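Hydrolase family protein (Deinococcus radiodurans R1, PDB 3CNH) is a predicted hydrolase of the haloacid dehalogenase-like superfamily, probably with phosphatase activity. Local coordinates at residues D113-R118 with F131-A136; V139-P142 with M146-L149. All coordinates share one frame; numbering follows the deposited sequence. Where two conformers were deposited one is given.

The two contacts follow each other along the chain. Interaction 1 closes at Ala-136, and interaction 2 opens at Val-139. Their centres lie about 14 Å apart. Interaction 1 joins helix 112-122 to the edge strand 131-133 of the parallel sheet, just before helix 134-137. Interaction 2 folds the loop after that helix against helix 144-154. The two meet through Met-146, whose CE lies 3.3 Å from Phe-132 O, and through Ser-134 CB, which lies 3.3 Å from Val-139 O. Both belong to the haloacid dehalogenase-like domain, and together they run from the sheet edge to Lys-141, beside the sodium and phosphate ions.

Interaction 1: residues D113-R118 with F131-A136; sequences DLNEYR and FFTSSA
Asn-115 of helix 112-122 reaches Thr-133 at the end of strand 131-133, and the two side chains approach from opposite directions. Asn-115 ND2 donates a hydrogen bond to Thr-133 OG1 at 3.0 Å. The bond is weak, because its angle at the hydrogen is only 129°. The same amide also packs against the methyl, with Asn-115 CG 3.7 Å from Thr-133 CG2. Asn-115 extends from the helix to the strand because CG stands anti to the backbone N (chi1 -162°).

This pair is the tight, buried part of the contact. Asn-108 holds both residues from strand 103-108: its ND2 bonds Asn-115 OD1, and its OD1 bonds Thr-133 OG1. The amide of Asn-115 is therefore held at OD1 by Asn-108 and more weakly at ND2, which probably limits its rotation.

Around the pair the contact is loose. Phe-131 CB stays 4.7 Å from Asn-115 ND2. Ser-135 is partly exposed, and its OG bonds Glu-110 O instead. Glu-116 is also partly exposed and pairs with Arg-112. The arrangement belongs to a right-handed beta-alpha-beta crossover, strand 103-108, helix 112-122, strand 131-133, of the Rossmann-like haloacid dehalogenase fold.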
loop_
_atom_site.group_PDB
_atom_site.type_symbol
_atom_site.label_atom_id
_atom_site.label_comp_id
_atom_site.label_asym_id
_atom_site.label_seq_id
_atom_site.Cartn_x
_atom_site.Cartn_y
_atom_site.Cartn_z
ATOM N N ASP A 113 -10.992 -1.835 -3.602
ATOM C CA ASP A 113 -11.182 -3.182 -4.120
ATOM C C ASP A 113 -9.879 -3.985 -4.167
ATOM O O ASP A 113 -9.808 -5.127 -3.645
ATOM C CB ASP A 113 -11.924 -3.141 -5.458
ATOM C CG ASP A 113 -13.329 -2.565 -5.327
ATOM O OD1 ASP A 113 -14.074 -2.909 -4.378
ATOM O OD2 ASP A 113 -13.671 -1.742 -6.177
ATOM N N LEU A 114 -8.831 -3.384 -4.692
ATOM C CA LEU A 114 -7.524 -4.071 -4.744
ATOM C C LEU A 114 -6.998 -4.274 -3.346
ATOM O O LEU A 114 -6.422 -5.299 -3.036
ATOM C CB LEU A 114 -6.450 -3.360 -5.569
ATOM C CG LEU A 114 -6.532 -3.469 -7.090
ATOM C CD1 LEU A 114 -5.337 -2.731 -7.736
ATOM C CD2 LEU A 114 -6.592 -4.905 -7.527
ATOM N N ASN A 115 -7.212 -3.300 -2.495
ATOM C CA ASN A 115 -6.724 -3.410 -1.091
ATOM C C ASN A 115 -7.309 -4.642 -0.414
ATOM O O ASN A 115 -6.616 -5.484 0.162
ATOM C CB ASN A 115 -7.099 -2.161 -0.267
ATOM C CG ASN A 115 -6.270 -2.036 1.002
ATOM O OD1 ASN A 115 -5.020 -2.138 0.972
ATOM N ND2 ASN A 115 -6.956 -1.756 2.113
ATOM N N GLU A 116 -8.603 -4.799 -0.561
ATOM C CA GLU A 116 -9.347 -5.895 0.120
ATOM C C GLU A 116 -8.991 -7.235 -0.497
ATOM O O GLU A 116 -8.833 -8.218 0.203
ATOM C CB GLU A 116 -10.840 -5.547 0.210
ATOM C CG GLU A 116 -10.903 -4.390 1.242
ATOM C CD GLU A 116 -12.266 -3.865 1.572
ATOM O OE1 GLU A 116 -13.248 -4.287 0.923
ATOM O OE2 GLU A 116 -12.328 -2.991 2.472
ATOM N N TYR A 117 -8.785 -7.248 -1.811
ATOM C CA TYR A 117 -8.349 -8.481 -2.487
ATOM C C TYR A 117 -6.983 -8.907 -1.959
ATOM O O TYR A 117 -6.719 -10.071 -1.688
ATOM C CB TYR A 117 -8.285 -8.286 -4.013
ATOM C CG TYR A 117 -7.538 -9.392 -4.706
ATOM C CD1 TYR A 117 -8.193 -10.548 -5.107
ATOM C CD2 TYR A 117 -6.178 -9.295 -4.949
ATOM C CE1 TYR A 117 -7.515 -11.580 -5.725
ATOM C CE2 TYR A 117 -5.474 -10.335 -5.557
ATOM C CZ TYR A 117 -6.165 -11.473 -5.955
ATOM O OH TYR A 117 -5.533 -12.496 -6.581
ATOM N N ARG A 118 -6.107 -7.932 -1.782
ATOM C CA ARG A 118 -4.716 -8.206 -1.348
ATOM C C ARG A 118 -4.705 -8.719 0.086
ATOM O O ARG A 118 -4.036 -9.684 0.423
ATOM C CB ARG A 118 -3.847 -6.946 -1.523
ATOM C CG ARG A 118 -3.478 -6.740 -3.005
ATOM C CD ARG A 118 -3.203 -5.294 -3.367
ATOM N NE ARG A 118 -2.049 -4.688 -2.705
ATOM C CZ ARG A 118 -0.811 -4.704 -3.184
ATOM N NH1 ARG A 118 -0.496 -5.425 -4.249
ATOM N NH2 ARG A 118 0.140 -4.052 -2.515
ATOM N N PHE A 131 -6.012 -1.533 9.119
ATOM C CA PHE A 131 -5.504 -1.127 7.832
ATOM C C PHE A 131 -5.835 0.334 7.578
ATOM O O PHE A 131 -6.937 0.654 7.174
ATOM C CB PHE A 131 -6.085 -2.015 6.729
ATOM C CG PHE A 131 -5.586 -3.436 6.791
ATOM C CD1 PHE A 131 -6.157 -4.343 7.660
ATOM C CD2 PHE A 131 -4.506 -3.823 6.017
ATOM C CE1 PHE A 131 -5.674 -5.635 7.741
ATOM C CE2 PHE A 131 -3.998 -5.104 6.077
ATOM C CZ PHE A 131 -4.559 -6.017 6.980
ATOM N N PHE A 132 -4.853 1.188 7.839
ATOM C CA PHE A 132 -5.022 2.643 7.680
ATOM C C PHE A 132 -4.678 2.970 6.238
ATOM O O PHE A 132 -3.587 3.400 5.894
ATOM C CB PHE A 132 -4.161 3.395 8.700
ATOM C CG PHE A 132 -4.424 2.966 10.118
ATOM C CD1 PHE A 132 -5.698 2.776 10.581
ATOM C CD2 PHE A 132 -3.369 2.763 10.982
ATOM C CE1 PHE A 132 -5.935 2.362 11.910
ATOM C CE2 PHE A 132 -3.603 2.368 12.328
ATOM C CZ PHE A 132 -4.883 2.145 12.771
ATOM N N THR A 133 -5.672 2.700 5.415
ATOM C CA THR A 133 -5.552 2.754 3.968
ATOM C C THR A 133 -6.169 4.021 3.393
ATOM O O THR A 133 -7.227 4.483 3.836
ATOM C CB THR A 133 -6.199 1.539 3.339
ATOM O OG1 THR A 133 -5.660 0.334 3.917
ATOM C CG2 THR A 133 -6.008 1.550 1.809
ATOM N N SER A 134 -5.511 4.552 2.374
ATOM C CA SER A 134 -5.948 5.823 1.770
ATOM C C SER A 134 -7.408 5.874 1.366
ATOM O O SER A 134 -8.073 6.888 1.524
ATOM C CB SER A 134 -5.100 6.164 0.534
ATOM O OG SER A 134 -5.151 5.106 -0.418
ATOM N N SER A 135 -7.874 4.773 0.810
ATOM C CA SER A 135 -9.251 4.689 0.262
ATOM C C SER A 135 -10.296 4.643 1.359
ATOM O O SER A 135 -11.464 4.920 1.134
ATOM C CB SER A 135 -9.377 3.543 -0.727
ATOM O OG SER A 135 -8.981 2.306 -0.150
ATOM N N ALA A 136 -9.857 4.286 2.557
ATOM C CA ALA A 136 -10.749 4.310 3.716
ATOM C C ALA A 136 -10.765 5.666 4.423
ATOM O O ALA A 136 -11.784 6.090 4.934
ATOM C CB ALA A 136 -10.347 3.204 4.719
#

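Interaction 2: residues V139-P142 with M146-L149; sequences VMKP and MYRL. With PO4 (phosphate ion), chain D.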
loop_
_atom_site.group_PDB
_atom_site.type_symbol
_atom_site.label_atom_id
_atom_site.label_comp_id
_atom_site.label_asym_id
_atom_site.label_seq_id
_atom_site.Cartn_x
_atom_site.Cartn_y
_atom_site.Cartn_z
ATOM N N VAL A 139 -7.167 10.400 2.819
ATOM C CA VAL A 139 -5.841 11.066 2.739
ATOM C C VAL A 139 -4.849 9.982 2.351
ATOM O O VAL A 139 -5.127 8.801 2.514
ATOM C CB VAL A 139 -5.389 11.823 4.039
ATOM C CG1 VAL A 139 -6.151 13.160 4.167
ATOM C CG2 VAL A 139 -5.621 10.945 5.225
HETATM N N MSE A 140 -3.711 10.394 1.814
HETATM C CA MSE A 140 -2.705 9.460 1.300
HETATM C C MSE A 140 -1.290 9.877 1.696
HETATM O O MSE A 140 -0.996 11.048 1.889
HETATM C CB MSE A 140 -2.788 9.374 -0.241
HETATM C CG MSE A 140 -2.300 10.619 -0.856
HETATM SE SE MSE A 140 -2.226 10.487 -2.830
HETATM C CE MSE A 140 -3.891 10.495 -3.037
ATOM N N LYS A 141 -0.424 8.892 1.868
ATOM C CA LYS A 141 0.987 9.181 1.993
ATOM C C LYS A 141 1.336 9.919 0.705
ATOM O O LYS A 141 0.798 9.587 -0.355
ATOM C CB LYS A 141 1.796 7.883 2.090
ATOM C CG LYS A 141 1.536 7.078 3.313
ATOM C CD LYS A 141 2.431 5.816 3.360
ATOM C CE LYS A 141 2.136 4.894 2.254
ATOM N NZ LYS A 141 2.784 3.563 2.360
ATOM N N PRO A 142 2.302 10.832 0.742
ATOM C CA PRO A 142 3.199 11.198 1.832
ATOM C C PRO A 142 2.712 12.386 2.663
ATOM O O PRO A 142 3.496 13.074 3.308
ATOM C CB PRO A 142 4.466 11.613 1.069
ATOM C CG PRO A 142 3.926 12.304 -0.108
ATOM C CD PRO A 142 2.693 11.499 -0.511
HETATM N N MSE A 146 -1.532 12.029 6.954
HETATM C CA MSE A 146 -1.801 10.565 6.950
HETATM C C MSE A 146 -1.073 9.900 8.115
HETATM O O MSE A 146 -1.601 9.032 8.810
HETATM C CB MSE A 146 -1.341 9.955 5.649
HETATM C CG MSE A 146 -1.377 8.506 5.548
HETATM SE SE MSE A 146 -3.214 7.819 5.737
HETATM C CE MSE A 146 -3.137 6.335 4.395
ATOM N N TYR A 147 0.176 10.299 8.288
ATOM C CA TYR A 147 1.001 9.721 9.358
ATOM C C TYR A 147 0.392 10.057 10.719
ATOM O O TYR A 147 0.272 9.204 11.610
ATOM C CB TYR A 147 2.477 10.178 9.243
ATOM C CG TYR A 147 3.123 9.697 7.986
ATOM C CD1 TYR A 147 3.506 8.388 7.835
ATOM C CD2 TYR A 147 3.231 10.544 6.862
ATOM C CE1 TYR A 147 4.052 7.932 6.642
ATOM C CE2 TYR A 147 3.790 10.084 5.683
ATOM C CZ TYR A 147 4.193 8.797 5.575
ATOM O OH TYR A 147 4.723 8.373 4.373
ATOM N N ARG A 148 0.008 11.308 10.862
ATOM C CA ARG A 148 -0.584 11.788 12.117
ATOM C C ARG A 148 -1.893 11.049 12.404
ATOM O O ARG A 148 -2.200 10.709 13.529
ATOM C CB ARG A 148 -0.769 13.315 12.115
ATOM C CG ARG A 148 0.578 14.062 12.033
ATOM C CD ARG A 148 0.512 15.556 12.323
ATOM N NE ARG A 148 1.849 16.044 12.676
ATOM C CZ ARG A 148 2.613 16.768 11.870
ATOM N NH1 ARG A 148 2.156 17.180 10.703
ATOM N NH2 ARG A 148 3.814 17.139 12.268
ATOM N N LEU A 149 -2.645 10.796 11.350
ATOM C CA LEU A 149 -3.942 10.094 11.502
ATOM C C LEU A 149 -3.709 8.668 11.986
ATOM O O LEU A 149 -4.370 8.145 12.893
ATOM C CB LEU A 149 -4.707 10.130 10.187
ATOM C CG LEU A 149 -6.093 9.499 10.211
ATOM C CD1 LEU A 149 -6.978 9.969 11.402
ATOM C CD2 LEU A 149 -6.737 9.758 8.824
HETATM P P PO4 D . 1.382 1.302 -0.817
HETATM O O1 PO4 D . 1.234 2.494 0.013
HETATM O O2 PO4 D . 2.846 1.153 -1.247
HETATM O O3 PO4 D . 0.772 0.005 -0.263
HETATM O O4 PO4 D . 0.699 1.469 -2.174
#
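Lys-141 and Tyr-147 cross at about a right angle. The aliphatic part of the lysine lies by the phenol end, with Lys-141 CD 3.6 Å from Tyr-147 OH. Pro-142 O meets the same ring at its edge, in the ring plane, 3.8 Å from Tyr-147 CE2. A cis peptide bond precedes this proline.

Met-146, a selenomethionine, fills the middle of the contact. Its CG is anti to the backbone N (chi1 172°), and a bend at chi2 (62°) then turns the chain along segment 139-142. Met-146 CG packs 3.9 Å from Lys-141 CG, while Met-146 CE lies 3.7 Å from Val-139 O. Val-139 runs obliquely to both Met-146 and Leu-149. Its CG2 touches each, 4.0 Å from Met-146 SE and 4.0 Å from Leu-149 CD2.

Beyond this apolar packing, Lys-141 NZ donates a hydrogen bond to phosphate O1 at 3.0 Å. The ion probably comes from the crystallisation liquor. NZ also forms salt bridges with Asp-165 and Asp-10 and bonds Leu-107 O. Were Lys-141 an alanine, the two carboxylates and the phosphate would probably lose their shared positive partner, and a gap would be likely to open beside Tyr-147.

Asp-10 also binds the sodium ion, with Gly-12 and Asp-166. A lysine that bonds both the aspartates and a bound phosphate is consistent with the phosphate site of the haloacid dehalogenase active centre.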